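Local coordinates for LacI family transcription regulator (Bifidobacterium animalis subsp. lactis, PDB 4O5A), which probably binds operator DNA as a dimer and regulates transcription in response to a small-molecule effector, as LacI family regulators do, at the interface of chains A and B. Residues are numbered along the deposited sequence; one frame, centred on the assembly and turned at random. Chains: chain A/B, LacI family transcription regulator.

The interface of chains A and B. Residues chain A 70, 106-109; chain B 70, 104-107.
A:Arg70 and B:Arg70 lay their guanidinium groups face to face across the two-fold axis of what is probably the LacI-family dimer, where edge strands 105-111 of the two periplasmic-binding-protein-like cores meet antiparallel and join their sheets. From CB, the chain of A:Arg70 sets off with CG anti to its own carbonyl carbon. CG skims the methyl CD1 of B:Leu107, and CD rests on that same methyl at 3.7 Å, the arginine crossing the leucine at about a right angle. The bend about the CG-CD bond (chi3 -73°) brings the guanidinium over the partner arginine. CZ comes to 3.6 Å from NH1 of B:Arg70, NE and NH2 face that same NH1 from a little farther off, and NH1 of A:Arg70 returns the contact by sitting over the centre of the partner guanidinium. The two planes are only 15° from parallel, so this is a flat stack of like groups, whose probable mutual repulsion would have to be offset by their surroundings. An alanine at A:Arg70 would probably leave B:Arg70 without its stacking mate and CD1 of B:Leu107 uncovered on that side, with the guanidinium of B:Arg70 freer to turn.

Beneath the arginines, A:Leu107 and B:Leu107 touch tip to tip, CD1 to CD1 at 3.7 Å. CG of A:Leu107 stands anti to the backbone N (chi1 -169°), sending CD1 against CD of B:Arg70 and also against CB of B:Ser105, 3.6 Å away.

Further along the strands the backbone takes over. N of A:Val108 donates to O of B:Leu106 at 2.8 Å, and N of B:Leu106 donates back to O of A:Val108 at 3.0 Å, both bonds nearly straight. At the far end the methylenes of A:Arg109 run over the B:Ser105 side chain, with CG 3.8 Å from its CB. A water lying in the guanidinium plane at its edge, 2.9 Å from NH1 of A:Arg109, links that group to the hydroxyl OG of B:Ser105 through a longer contact.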
# COMPACT_ATOMS: atom_id res chain seq x y z
N ARG A 70 7.14 17.09 -16.92
CA ARG A 70 7.39 15.91 -16.09
C ARG A 70 8.00 16.33 -14.77
O ARG A 70 8.78 17.29 -14.72
CB ARG A 70 8.34 14.93 -16.80
CG ARG A 70 7.77 14.32 -18.07
CD ARG A 70 8.67 13.24 -18.64
NE ARG A 70 9.89 13.76 -19.27
CZ ARG A 70 9.97 14.13 -20.54
NH1 ARG A 70 8.91 14.07 -21.33
NH2 ARG A 70 11.12 14.58 -21.04
N LEU A 106 4.20 12.27 -13.81
CA LEU A 106 5.26 11.92 -12.88
C LEU A 106 6.17 10.91 -13.58
O LEU A 106 5.70 9.90 -14.12
CB LEU A 106 4.64 11.25 -11.65
CG LEU A 106 5.50 11.04 -10.41
CD1 LEU A 106 5.78 12.39 -9.74
CD2 LEU A 106 4.80 10.09 -9.43
N LEU A 107 7.47 11.18 -13.58
CA LEU A 107 8.43 10.25 -14.17
C LEU A 107 9.08 9.47 -13.03
O LEU A 107 9.74 10.05 -12.17
CB LEU A 107 9.48 11.00 -14.98
CG LEU A 107 10.38 10.11 -15.86
CD1 LEU A 107 9.59 9.55 -17.03
CD2 LEU A 107 11.60 10.87 -16.35
N VAL A 108 8.88 8.15 -13.02
CA VAL A 108 9.30 7.33 -11.89
C VAL A 108 10.44 6.41 -12.27
O VAL A 108 10.34 5.64 -13.24
CB VAL A 108 8.14 6.49 -11.36
CG1 VAL A 108 8.61 5.56 -10.23
CG2 VAL A 108 7.02 7.39 -10.87
N ARG A 109 11.52 6.49 -11.51
CA ARG A 109 12.58 5.50 -11.62
C ARG A 109 12.84 4.84 -10.27
O ARG A 109 12.29 5.27 -9.26
CB ARG A 109 13.85 6.11 -12.23
CG ARG A 109 13.73 6.26 -13.74
CD ARG A 109 15.04 6.52 -14.45
NE ARG A 109 16.02 5.46 -14.29
CZ ARG A 109 17.13 5.36 -15.00
NH1 ARG A 109 17.39 6.27 -15.93
NH2 ARG A 109 17.98 4.37 -14.81
N ARG B 70 10.43 5.43 -22.16
CA ARG B 70 9.36 5.56 -21.17
C ARG B 70 8.27 4.53 -21.45
O ARG B 70 8.00 4.21 -22.61
CB ARG B 70 8.74 6.97 -21.20
CG ARG B 70 9.70 8.08 -20.80
CD ARG B 70 9.00 9.42 -20.69
NE ARG B 70 8.65 10.01 -21.99
CZ ARG B 70 9.46 10.78 -22.71
NH1 ARG B 70 10.68 11.04 -22.27
NH2 ARG B 70 9.05 11.28 -23.87
N TYR B 104 15.14 2.57 -18.58
CA TYR B 104 13.80 2.99 -18.92
C TYR B 104 13.15 3.57 -17.68
O TYR B 104 13.56 3.26 -16.56
CB TYR B 104 12.99 1.79 -19.41
CG TYR B 104 12.86 1.74 -20.92
CD1 TYR B 104 13.97 1.51 -21.72
CD2 TYR B 104 11.64 1.93 -21.54
CE1 TYR B 104 13.86 1.48 -23.10
CE2 TYR B 104 11.52 1.90 -22.92
CZ TYR B 104 12.63 1.67 -23.69
OH TYR B 104 12.54 1.64 -25.06
N SER B 105 12.14 4.42 -17.88
CA SER B 105 11.38 5.02 -16.78
C SER B 105 9.91 4.70 -16.96
O SER B 105 9.46 4.38 -18.05
CB SER B 105 11.52 6.55 -16.78
OG SER B 105 12.85 6.98 -16.69
N LEU B 106 9.14 4.83 -15.88
CA LEU B 106 7.70 4.69 -15.95
C LEU B 106 7.09 6.10 -15.94
O LEU B 106 7.42 6.91 -15.06
CB LEU B 106 7.20 3.94 -14.72
CG LEU B 106 5.77 3.41 -14.68
CD1 LEU B 106 5.63 2.24 -15.65
CD2 LEU B 106 5.40 2.98 -13.26
N LEU B 107 6.22 6.38 -16.90
CA LEU B 107 5.56 7.68 -16.94
C LEU B 107 4.14 7.48 -16.39
O LEU B 107 3.35 6.73 -16.96
CB LEU B 107 5.51 8.22 -18.37
CG LEU B 107 5.06 9.68 -18.50
CD1 LEU B 107 6.14 10.62 -17.97
CD2 LEU B 107 4.70 10.03 -19.93
O HOH W 1 15.79 8.35 -17.09